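Local coordinates for protein benzoylformate decarboxylase (Mycobacterium smegmatis, PDB 4Q9D) that belongs to the thiamine diphosphate-dependent enzymes, forms an assembly of four chains, and binds a magnesium ion in its C-terminal thiamine pyrophosphate-binding domain, at residues B[9-14]-B[140-145]; B[458-463]-B[487-492]; B[492-495]-B[499-502]. All coordinates share one frame; numbering follows the deposited sequence.

Contact 1: residues B[9-14]-B[140-145]; sequences DVTYDL and AAFMQA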
# COMPACT_ATOMS: atom_id res chain seq x y z
N ASP B 9 -4.81 -21.19 -24.36
CA ASP B 9 -5.79 -22.25 -24.63
C ASP B 9 -6.56 -22.66 -23.38
O ASP B 9 -7.80 -22.68 -23.37
CB ASP B 9 -5.13 -23.54 -25.18
CG ASP B 9 -4.50 -23.34 -26.56
OD1 ASP B 9 -5.06 -22.58 -27.37
OD2 ASP B 9 -3.43 -23.93 -26.81
N VAL B 10 -5.82 -23.05 -22.35
CA VAL B 10 -6.48 -23.60 -21.19
C VAL B 10 -7.20 -22.51 -20.36
O VAL B 10 -8.15 -22.83 -19.63
CB VAL B 10 -5.51 -24.46 -20.32
CG1 VAL B 10 -4.73 -25.47 -21.21
CG2 VAL B 10 -4.55 -23.61 -19.55
N THR B 11 -6.76 -21.26 -20.46
CA THR B 11 -7.42 -20.21 -19.67
C THR B 11 -8.81 -19.91 -20.26
O THR B 11 -9.80 -19.88 -19.53
CB THR B 11 -6.62 -18.90 -19.61
OG1 THR B 11 -5.36 -19.15 -18.98
CG2 THR B 11 -7.37 -17.83 -18.80
N TYR B 12 -8.88 -19.72 -21.57
CA TYR B 12 -10.19 -19.56 -22.21
C TYR B 12 -11.08 -20.79 -22.00
O TYR B 12 -12.28 -20.65 -21.78
CB TYR B 12 -10.01 -19.26 -23.70
CG TYR B 12 -9.78 -17.79 -23.96
CD1 TYR B 12 -10.86 -16.90 -24.03
CD2 TYR B 12 -8.49 -17.28 -24.11
CE1 TYR B 12 -10.65 -15.55 -24.26
CE2 TYR B 12 -8.28 -15.93 -24.35
CZ TYR B 12 -9.37 -15.07 -24.42
OH TYR B 12 -9.18 -13.72 -24.68
N ASP B 13 -10.50 -21.99 -22.03
CA ASP B 13 -11.29 -23.18 -21.71
C ASP B 13 -11.89 -23.08 -20.31
O ASP B 13 -13.03 -23.47 -20.10
CB ASP B 13 -10.45 -24.46 -21.83
CG ASP B 13 -10.18 -24.86 -23.29
OD1 ASP B 13 -10.83 -24.30 -24.19
OD2 ASP B 13 -9.33 -25.73 -23.54
N LEU B 14 -11.11 -22.58 -19.34
CA LEU B 14 -11.62 -22.45 -17.98
C LEU B 14 -12.70 -21.37 -17.92
O LEU B 14 -13.75 -21.56 -17.32
CB LEU B 14 -10.49 -22.09 -17.00
CG LEU B 14 -10.93 -21.67 -15.60
CD1 LEU B 14 -11.58 -22.86 -14.88
CD2 LEU B 14 -9.71 -21.20 -14.82
N ALA B 140 -4.77 -20.95 -12.94
CA ALA B 140 -5.20 -21.05 -11.54
C ALA B 140 -5.50 -19.66 -10.95
O ALA B 140 -6.34 -19.55 -10.06
CB ALA B 140 -4.14 -21.77 -10.68
N ALA B 141 -4.81 -18.62 -11.42
CA ALA B 141 -5.03 -17.25 -10.90
C ALA B 141 -6.42 -16.73 -11.29
O ALA B 141 -7.12 -16.09 -10.49
CB ALA B 141 -3.97 -16.30 -11.40
N PHE B 142 -6.84 -17.05 -12.51
CA PHE B 142 -8.22 -16.76 -12.91
C PHE B 142 -9.24 -17.51 -12.06
O PHE B 142 -10.27 -16.94 -11.65
CB PHE B 142 -8.43 -17.02 -14.41
CG PHE B 142 -8.04 -15.85 -15.28
CD1 PHE B 142 -6.73 -15.72 -15.75
CD2 PHE B 142 -8.97 -14.90 -15.65
CE1 PHE B 142 -6.37 -14.67 -16.57
CE2 PHE B 142 -8.60 -13.81 -16.47
CZ PHE B 142 -7.30 -13.70 -16.93
N MET B 143 -8.98 -18.78 -11.75
CA MET B 143 -9.93 -19.54 -10.94
C MET B 143 -10.03 -18.89 -9.57
O MET B 143 -11.10 -18.76 -8.98
CB MET B 143 -9.49 -21.01 -10.78
CG MET B 143 -10.51 -21.85 -9.99
SD MET B 143 -12.05 -22.04 -10.93
CE MET B 143 -13.17 -21.06 -9.92
N GLN B 144 -8.87 -18.49 -9.06
CA GLN B 144 -8.79 -17.85 -7.77
C GLN B 144 -9.50 -16.48 -7.81
O GLN B 144 -10.22 -16.10 -6.85
CB GLN B 144 -7.30 -17.75 -7.37
CG GLN B 144 -7.04 -17.19 -6.02
CD GLN B 144 -5.57 -17.38 -5.55
OE1 GLN B 144 -5.09 -16.56 -4.80
NE2 GLN B 144 -4.93 -18.50 -5.91
N ALA B 145 -9.33 -15.74 -8.91
CA ALA B 145 -9.98 -14.43 -9.02
C ALA B 145 -11.49 -14.61 -8.89
O ALA B 145 -12.16 -13.86 -8.16
CB ALA B 145 -9.63 -13.72 -10.32
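Leu14, Phe142, Thr11 and Met143 join two helices of the N-terminal alpha/beta domain, whose core is a parallel six-stranded sheet. Helix 7-18 precedes the first strand, and helix 138-150 leads into strand 157-162. The two run in nearly the same direction. The short segments 9-14 and 140-145 cross at -23° with their axes 10.0 Å apart. That spacing suits side chains meeting between the helices rather than backbones in direct touch. All four touching residues are buried, and no hydrogen bond crosses.

Leu14 has the most surface buried by the contact. Its CG is anti to the backbone N (chi1 169°), and the two methyls reach toward the turn of Phe142 and Met143. Leu14 CD2 lies 4.0 Å from Met143 N and 4.1 Å from Met143 CB. It also brushes the Phe142 CB at 4.4 Å. The Leu14 and Met143 side chains cross at about a right angle.

Phe142 and Thr11 form the second half of the contact. Leu159 of strand 157-162 also touches Phe142, so this side chain ties the helix pair to the sheet. Thr11 OG1 is hydrogen-bonded to Val7 O in its own helix, and CG2 is the branch that faces helix 138-150. On another side of that helix, Gln144 NE2 is hydrogen-bonded to Val108 O of the third subunit.

The methyl of Thr11 makes a CH-pi contact over one face of the Phe142 ring. Thr11 CG2 is 4.1 Å from the centroid of the Phe142 ring and 23° off its normal. It is shifted toward the rim, and its nearest ring atom is Phe142 CD1 at 3.8 Å.

Contact 2: residues B[458-463]-B[487-492]; sequences VLRNGE and LDISSI. With MG (magnesium ion), chain F.
Arg460 and Val458, at the end of strand 454-460, meet Leu487, just before helix 489-495, and Ile489, its first residue. Leu487 CB lies over one face of the Arg460 guanidinium, toward its rim, 3.8 Å from Arg460 NH2. Ile489 CD1 fits between Val458 CG1 and Arg460 CD, 4.0 Å from each. No direct hydrogen bond joins the segments. Two waters in the guanidinium plane bridge them instead. One accepts from Arg460 NH2 (3.0 Å) and Leu487 N. The other accepts from Arg460 NE (3.0 Å) and donates weakly to Leu487 O.

The arginine chain bends at chi2 (84°), which turns one guanidinium face to Leu487 CB, the two side chains crossing at about a right angle. Arg460 NH1 forms a salt bridge with Asp434 OD2, and NH2 also bonds Leu484 O. These partners fix the rotation of the group. Asp488 N-caps the helix through a weak bond from Ser491 N to Asp488 OD1. Trp445 of the fourth subunit packs on Leu487.

Beyond Arg460 the chain turns into the metal site. Asn461 OD1 and Glu463 O each bind magnesium at 2.2 Å. Asp434 is the third protein ligand, so Arg460 probably helps to orient it. A water 2.4 Å from magnesium also binds it and donates to Leu459 O. Asp434 and Asn461 belong to the GDG...N motif of thiamine diphosphate enzymes, which holds the cofactor's metal ion.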
# COMPACT_ATOMS: atom_id res chain seq x y z
N VAL B 458 -32.62 12.71 -20.98
CA VAL B 458 -31.63 13.63 -20.42
C VAL B 458 -32.27 14.95 -20.02
O VAL B 458 -32.84 15.66 -20.85
CB VAL B 458 -30.49 13.88 -21.45
CG1 VAL B 458 -29.52 14.93 -20.93
CG2 VAL B 458 -29.75 12.56 -21.75
N LEU B 459 -32.17 15.29 -18.75
CA LEU B 459 -32.77 16.51 -18.23
C LEU B 459 -31.80 17.68 -18.33
O LEU B 459 -30.87 17.82 -17.52
CB LEU B 459 -33.26 16.30 -16.79
CG LEU B 459 -34.44 15.34 -16.59
CD1 LEU B 459 -34.07 13.91 -16.79
CD2 LEU B 459 -35.00 15.52 -15.17
N ARG B 460 -32.01 18.50 -19.35
CA ARG B 460 -31.11 19.58 -19.69
C ARG B 460 -31.56 20.91 -19.03
O ARG B 460 -32.41 21.62 -19.56
CB ARG B 460 -31.03 19.71 -21.22
CG ARG B 460 -30.27 20.98 -21.76
CD ARG B 460 -28.77 20.74 -21.80
NE ARG B 460 -28.03 21.87 -22.36
CZ ARG B 460 -27.00 22.45 -21.76
NH1 ARG B 460 -26.58 21.98 -20.58
NH2 ARG B 460 -26.39 23.49 -22.34
N ASN B 461 -30.98 21.23 -17.88
CA ASN B 461 -31.24 22.51 -17.24
C ASN B 461 -30.03 23.45 -17.23
O ASN B 461 -30.08 24.51 -16.61
CB ASN B 461 -31.79 22.32 -15.81
CG ASN B 461 -30.85 21.53 -14.92
OD1 ASN B 461 -29.69 21.30 -15.26
ND2 ASN B 461 -31.33 21.13 -13.76
N GLY B 462 -28.94 23.06 -17.88
CA GLY B 462 -27.78 23.95 -18.04
C GLY B 462 -26.87 24.06 -16.81
O GLY B 462 -26.02 24.96 -16.72
N GLU B 463 -27.01 23.14 -15.85
CA GLU B 463 -26.18 23.22 -14.63
C GLU B 463 -26.02 21.91 -13.90
O GLU B 463 -26.84 20.99 -14.05
CB GLU B 463 -26.78 24.24 -13.65
CG GLU B 463 -28.23 23.97 -13.34
CD GLU B 463 -28.87 25.05 -12.46
OE1 GLU B 463 -28.54 26.25 -12.61
OE2 GLU B 463 -29.70 24.68 -11.61
N LEU B 487 -23.95 23.27 -25.08
CA LEU B 487 -23.98 21.84 -25.34
C LEU B 487 -25.22 21.56 -26.14
O LEU B 487 -26.31 21.91 -25.71
CB LEU B 487 -24.05 21.03 -24.05
CG LEU B 487 -22.79 20.84 -23.22
CD1 LEU B 487 -23.19 20.16 -21.92
CD2 LEU B 487 -21.78 19.99 -24.00
N ASP B 488 -25.04 20.96 -27.30
CA ASP B 488 -26.18 20.47 -28.07
C ASP B 488 -26.12 18.94 -27.99
O ASP B 488 -25.42 18.28 -28.76
CB ASP B 488 -26.14 20.99 -29.51
CG ASP B 488 -27.21 20.35 -30.40
OD1 ASP B 488 -28.12 19.66 -29.90
OD2 ASP B 488 -27.12 20.51 -31.63
N ILE B 489 -26.83 18.40 -27.00
CA ILE B 489 -26.68 17.00 -26.67
C ILE B 489 -27.26 16.07 -27.76
O ILE B 489 -26.77 14.96 -27.95
CB ILE B 489 -27.26 16.71 -25.27
CG1 ILE B 489 -26.40 17.43 -24.21
CG2 ILE B 489 -27.33 15.19 -25.02
CD1 ILE B 489 -26.91 17.32 -22.81
N SER B 490 -28.27 16.53 -28.50
CA SER B 490 -28.80 15.77 -29.65
C SER B 490 -27.78 15.54 -30.75
O SER B 490 -27.64 14.42 -31.25
CB SER B 490 -30.03 16.44 -30.27
OG SER B 490 -31.18 15.94 -29.64
N SER B 491 -27.04 16.58 -31.12
CA SER B 491 -25.98 16.42 -32.12
C SER B 491 -24.95 15.40 -31.68
O SER B 491 -24.51 14.56 -32.49
CB SER B 491 -25.31 17.75 -32.42
OG SER B 491 -26.29 18.60 -32.96
N ILE B 492 -24.55 15.46 -30.41
CA ILE B 492 -23.56 14.52 -29.90
C ILE B 492 -24.13 13.11 -29.99
O ILE B 492 -23.45 12.19 -30.48
CB ILE B 492 -23.13 14.87 -28.44
CG1 ILE B 492 -22.56 16.28 -28.38
CG2 ILE B 492 -22.09 13.87 -27.90
CD1 ILE B 492 -22.40 16.85 -26.92
MG MG F . -28.39 19.54 -14.74
O HOH W 1 -30.30 18.11 -15.11
O HOH W 2 -26.76 24.99 -24.92
O HOH W 3 -29.26 23.21 -24.74

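Contact 3: residues B[492-495]-B[499-502]; sequences IAAG and RTAT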
# COMPACT_ATOMS: atom_id res chain seq x y z
N ILE B 492 -24.55 15.46 -30.41
CA ILE B 492 -23.56 14.52 -29.90
C ILE B 492 -24.13 13.11 -29.99
O ILE B 492 -23.45 12.19 -30.48
CB ILE B 492 -23.13 14.87 -28.44
CG1 ILE B 492 -22.56 16.28 -28.38
CG2 ILE B 492 -22.09 13.87 -27.90
CD1 ILE B 492 -22.40 16.85 -26.92
N ALA B 493 -25.38 12.94 -29.57
CA ALA B 493 -26.01 11.61 -29.55
C ALA B 493 -26.10 11.01 -30.95
O ALA B 493 -25.81 9.84 -31.18
CB ALA B 493 -27.41 11.70 -28.93
N ALA B 494 -26.50 11.85 -31.90
CA ALA B 494 -26.63 11.47 -33.28
C ALA B 494 -25.24 11.14 -33.79
O ALA B 494 -25.06 10.18 -34.51
CB ALA B 494 -27.26 12.64 -34.10
N GLY B 495 -24.26 11.93 -33.39
CA GLY B 495 -22.88 11.67 -33.78
C GLY B 495 -22.37 10.30 -33.38
O GLY B 495 -21.60 9.70 -34.12
N ARG B 499 -30.50 7.33 -32.19
CA ARG B 499 -31.68 8.13 -32.51
C ARG B 499 -31.77 9.24 -31.48
O ARG B 499 -31.34 9.07 -30.33
CB ARG B 499 -32.96 7.32 -32.39
CG ARG B 499 -33.19 6.21 -33.40
CD ARG B 499 -34.59 5.62 -33.11
NE ARG B 499 -35.62 6.55 -33.58
CZ ARG B 499 -36.49 7.25 -32.84
NH1 ARG B 499 -36.57 7.15 -31.49
NH2 ARG B 499 -37.33 8.06 -33.47
N THR B 500 -32.37 10.36 -31.84
CA THR B 500 -32.42 11.47 -30.90
C THR B 500 -33.53 12.47 -31.23
O THR B 500 -33.93 12.59 -32.36
CB THR B 500 -31.04 12.18 -30.82
OG1 THR B 500 -31.04 13.08 -29.71
CG2 THR B 500 -30.79 12.96 -32.08
N ALA B 501 -34.02 13.17 -30.22
CA ALA B 501 -34.85 14.35 -30.43
C ALA B 501 -34.68 15.31 -29.26
O ALA B 501 -34.32 14.92 -28.15
CB ALA B 501 -36.34 13.99 -30.64
N THR B 502 -34.90 16.59 -29.54
CA THR B 502 -34.94 17.60 -28.49
C THR B 502 -36.43 17.93 -28.32
O THR B 502 -37.07 18.40 -29.25
CB THR B 502 -34.14 18.84 -28.91
OG1 THR B 502 -32.76 18.47 -29.09
CG2 THR B 502 -34.27 19.99 -27.87
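Ala493 and Ala494 meet Thr500 through methyls and a hydroxyl, and no flat group has a face or edge in the contact. The flat side chain of these segments, the Arg499 guanidinium, takes no part. Its CB bond points away from the helix, and the chain runs to the other side of the strand. There Arg499 meets helix 506-518, and its NH1 is hydrogen-bonded to Thr523 OG1.

The contact itself is small. Ala493 CB is directed at the strand and comes within 4.0 Å of Thr500 OG1 and 4.1 Å of Thr500 CB. Ala494 CB lies further round the helix and meets Thr500 CG2 at 4.1 Å. One threonine therefore carries both alanines, each on a different branch.

The first torsion of Thr500 sets out the two branches. OG1 is anti to the backbone N (chi1 -168°), and CG2 takes the place between the backbone N and the carbonyl carbon. The hydroxyl has hydrogen-bonding partners of its own: Val524 O on the neighbouring strand and Ser490 OG near the helix start. Ala493 also touches Val524, so the methyl sits over both strands, which pair through backbone bonds from Arg499 and Ala501. Ala494 is exposed, and the contact passes there from the buried side to the surface.

On another side of the helix, Ile492 packs on Phe496 of the fourth subunit. Helix 489-495 lies over one face of the C-terminal sheet and leads through a short turn into strand 499-502 at its edge. This helix-to-strand step completes a beta-alpha-beta crossover from strand 454-460, with strand 523-528 between the two, in the alpha/beta fold of thiamine diphosphate-binding domains.

Overall arrangement
Contacts 2 and 3 share helix 489-495 and one parallel sheet of the C-terminal domain, with centres about 10 Å apart. The Ser490 hydroxyl joins the two. Contact 1 belongs to the N-terminal domain. Its centre is about 44 Å from that of contact 2 and 41 Å from that of contact 3, with no touch. It is buried, with no hydrogen bond between the helices. Contact 2 is mostly buried but adds bridging waters and a charged group, beside a metal site on one of its segments. Contact 3 is partly buried and reaches the surface at the sheet edge. Both C-terminal contacts touch the fourth subunit.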